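PDB 3FRY: probable copper-exporting P-type ATPase A from Archaeoglobus fulgidus, which probably uses ATP hydrolysis to export copper across the cell membrane, the part described here being its C-terminal metal-binding domain, crystallised as a domain-swapped dimer. Local coordinates for residues A[30-35]-A[52-57]. Sequence-based numbering, arbitrary orientation.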
ATOM      1  N   ALA A  30     -19.950  -7.656 -12.127  1.00 21.08           N
ATOM      2  CA  ALA A  30     -20.683  -6.431 -12.428  1.00 18.56           C
ATOM      3  C   ALA A  30     -20.716  -6.169 -13.939  1.00 18.04           C
ATOM      4  O   ALA A  30     -21.342  -5.212 -14.400  1.00 19.52           O
ATOM      5  CB  ALA A  30     -20.059  -5.253 -11.700  1.00 16.86           C
ATOM      6  N   GLY A  31     -20.025  -7.005 -14.703  1.00 16.67           N
ATOM      7  CA  GLY A  31     -20.042  -6.854 -16.151  1.00 18.16           C
ATOM      8  C   GLY A  31     -18.815  -6.294 -16.845  1.00 17.05           C
ATOM      9  O   GLY A  31     -18.808  -6.144 -18.070  1.00 17.94           O
ATOM     10  N   ALA A  32     -17.777  -5.977 -16.088  1.00 16.35           N
ATOM     11  CA  ALA A  32     -16.567  -5.429 -16.686  1.00 15.72           C
ATOM     12  C   ALA A  32     -15.584  -6.536 -17.062  1.00 17.05           C
ATOM     13  O   ALA A  32     -15.595  -7.617 -16.473  1.00 17.10           O
ATOM     14  CB  ALA A  32     -15.907  -4.457 -15.713  1.00 14.58           C
ATOM     15  N   LYS A  33     -14.740  -6.263 -18.054  1.00 16.81           N
ATOM     16  CA  LYS A  33     -13.725  -7.219 -18.480  1.00 15.60           C
ATOM     17  C   LYS A  33     -12.444  -6.657 -17.873  1.00 17.12           C
ATOM     18  O   LYS A  33     -11.965  -5.599 -18.278  1.00 15.73           O
ATOM     19  CB  LYS A  33     -13.628  -7.258 -20.010  1.00 17.46           C
ATOM     20  CG  LYS A  33     -12.705  -8.343 -20.548  1.00 18.74           C
ATOM     21  CD  LYS A  33     -12.844  -8.486 -22.060  1.00 21.21           C
ATOM     22  CE  LYS A  33     -11.889  -9.531 -22.615  1.00 20.74           C
ATOM     23  NZ  LYS A  33     -10.470  -9.193 -22.344  1.00 22.97           N
ATOM     24  N   VAL A  34     -11.901  -7.360 -16.888  1.00 14.93           N
ATOM     25  CA  VAL A  34     -10.715  -6.889 -16.194  1.00 16.99           C
ATOM     26  C   VAL A  34      -9.433  -7.116 -16.971  1.00 18.66           C
ATOM     27  O   VAL A  34      -9.142  -8.236 -17.390  1.00 19.69           O
ATOM     28  CB  VAL A  34     -10.608  -7.565 -14.820  1.00 18.70           C
ATOM     29  CG1 VAL A  34      -9.446  -6.978 -14.038  1.00 18.62           C
ATOM     30  CG2 VAL A  34     -11.918  -7.383 -14.057  1.00 17.60           C
ATOM     31  N   GLU A  35      -8.678  -6.041 -17.169  1.00 18.84           N
ATOM     32  CA  GLU A  35      -7.412  -6.106 -17.895  1.00 23.19           C
ATOM     33  C   GLU A  35      -6.292  -6.193 -16.867  1.00 23.39           C
ATOM     34  O   GLU A  35      -5.316  -6.915 -17.047  1.00 24.60           O
ATOM     35  CB  GLU A  35      -7.201  -4.840 -18.729  1.00 23.90           C
ATOM     36  CG  GLU A  35      -8.442  -4.289 -19.417  1.00 31.02           C
ATOM     37  CD  GLU A  35      -8.655  -4.834 -20.814  1.00 34.90           C
ATOM     38  OE1 GLU A  35      -8.848  -6.062 -20.958  1.00 37.54           O
ATOM     39  OE2 GLU A  35      -8.632  -4.023 -21.772  1.00 33.82           O
ATOM     40  N   ASP A  52     -20.922   3.148 -12.430  1.00 26.91           N
ATOM     41  CA  ASP A  52     -21.457   3.169 -11.068  1.00 28.67           C
ATOM     42  C   ASP A  52     -21.674   1.754 -10.559  1.00 27.50           C
ATOM     43  O   ASP A  52     -21.507   1.472  -9.371  1.00 26.42           O
ATOM     44  CB  ASP A  52     -22.795   3.912 -11.009  1.00 31.68           C
ATOM     45  CG  ASP A  52     -22.632   5.405 -11.093  1.00 35.29           C
ATOM     46  OD1 ASP A  52     -21.511   5.884 -10.825  1.00 38.97           O
ATOM     47  OD2 ASP A  52     -23.623   6.099 -11.413  1.00 38.18           O
ATOM     48  N   LYS A  53     -22.066   0.870 -11.468  1.00 24.82           N
ATOM     49  CA  LYS A  53     -22.300  -0.519 -11.122  1.00 24.35           C
ATOM     50  C   LYS A  53     -20.965  -1.159 -10.736  1.00 22.78           C
ATOM     51  O   LYS A  53     -20.882  -1.905  -9.760  1.00 21.78           O
ATOM     52  CB  LYS A  53     -22.926  -1.241 -12.318  1.00 28.13           C
ATOM     53  CG  LYS A  53     -23.286  -2.689 -12.095  1.00 31.69           C
ATOM     54  CD  LYS A  53     -23.959  -3.251 -13.341  1.00 37.71           C
ATOM     55  CE  LYS A  53     -24.350  -4.712 -13.171  1.00 40.08           C
ATOM     56  NZ  LYS A  53     -25.083  -5.226 -14.372  1.00 43.80           N
ATOM     57  N   TYR A  54     -19.916  -0.855 -11.495  1.00 21.25           N
ATOM     58  CA  TYR A  54     -18.601  -1.417 -11.203  1.00 20.06           C
ATOM     59  C   TYR A  54     -18.096  -0.912  -9.856  1.00 19.77           C
ATOM     60  O   TYR A  54     -17.502  -1.661  -9.087  1.00 17.55           O
ATOM     61  CB  TYR A  54     -17.574  -1.027 -12.269  1.00 18.58           C
ATOM     62  CG  TYR A  54     -17.951  -1.337 -13.697  1.00 17.25           C
ATOM     63  CD1 TYR A  54     -18.857  -2.358 -14.011  1.00 15.68           C
ATOM     64  CD2 TYR A  54     -17.386  -0.607 -14.744  1.00 15.27           C
ATOM     65  CE1 TYR A  54     -19.186  -2.636 -15.348  1.00 15.38           C
ATOM     66  CE2 TYR A  54     -17.705  -0.871 -16.065  1.00 15.02           C
ATOM     67  CZ  TYR A  54     -18.599  -1.881 -16.367  1.00 15.34           C
ATOM     68  OH  TYR A  54     -18.880  -2.122 -17.691  1.00 13.27           O
ATOM     69  N   ILE A  55     -18.326   0.368  -9.585  1.00 19.32           N
ATOM     70  CA  ILE A  55     -17.874   0.966  -8.339  1.00 23.19           C
ATOM     71  C   ILE A  55     -18.588   0.374  -7.140  1.00 24.75           C
ATOM     72  O   ILE A  55     -17.959   0.100  -6.117  1.00 25.44           O
ATOM     73  CB  ILE A  55     -18.052   2.510  -8.362  1.00 24.01           C
ATOM     74  CG1 ILE A  55     -16.997   3.125  -9.289  1.00 23.91           C
ATOM     75  CG2 ILE A  55     -17.922   3.086  -6.948  1.00 25.27           C
ATOM     76  CD1 ILE A  55     -17.118   4.638  -9.470  1.00 24.56           C
ATOM     77  N   LYS A  56     -19.895   0.163  -7.266  1.00 24.19           N
ATOM     78  CA  LYS A  56     -20.665  -0.410  -6.167  1.00 25.30           C
ATOM     79  C   LYS A  56     -20.260  -1.854  -5.886  1.00 23.17           C
ATOM     80  O   LYS A  56     -20.357  -2.318  -4.755  1.00 21.01           O
ATOM     81  CB  LYS A  56     -22.169  -0.339  -6.464  1.00 28.40           C
ATOM     82  CG  LYS A  56     -22.732   1.072  -6.393  1.00 32.89           C
ATOM     83  CD  LYS A  56     -24.253   1.078  -6.463  1.00 37.55           C
ATOM     84  CE  LYS A  56     -24.804   2.501  -6.396  1.00 39.56           C
ATOM     85  NZ  LYS A  56     -24.405   3.212  -5.139  1.00 41.96           N
ATOM     86  N   ALA A  57     -19.820  -2.565  -6.920  1.00 22.68           N
ATOM     87  CA  ALA A  57     -19.394  -3.952  -6.747  1.00 19.04           C
ATOM     88  C   ALA A  57     -18.093  -3.975  -5.943  1.00 17.75           C
ATOM     89  O   ALA A  57     -17.886  -4.850  -5.106  1.00 18.06           O
ATOM     90  CB  ALA A  57     -19.189  -4.616  -8.104  1.00 19.23           C
TER
HETATM   91  O   HOH W   1     -20.832  -3.534 -18.166  1.00 24.22           O
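Ala32 sets its methyl over the ring of Tyr54, a compact example of how small side chains let a helix and a turn pack closely. Ala32 CB sits 3.8 Å from the centroid of the Tyr54 ring, only 12° off the normal, which makes this a CH-pi contact over the face. Beside it, Ala30 CB wedges between Tyr54 CD1 and the methyl of Ala57, lying 3.8 Å from Ala57 CB. Ala30 O lies in the plane of the ring at its edge, 3.5 Å from Tyr54 CE1. The contact belongs to the ferredoxin-like βαββαβ fold of heavy-metal-associated domains: Gly31, with its positive phi, closes helix 20-29 in a Schellman motif, and the chain then enters strand 33-37, the turn between them receiving helix 51-60. Tyr54 also touches Leu27 and, in the swapped dimer, Ile7 of the second subunit. Replacing Tyr54 by an alanine would probably open a gap beneath the Ala32 methyl and leave Asn47 N without the hydroxyl it now bonds. Whereas Ala30, Ala32 and Tyr54 are buried, Gly31 and Lys53 face solvent. Lys53 runs fully extended past the turn, CG anti to the backbone N (chi1 -177°), and its methylenes pass the Ala30 carbonyl, Lys53 CE 3.3 Å from Ala30 O. Nearby, a water 2.5 Å from Tyr54 OH reaches Gly31 O through a weak bond of 3.3 Å.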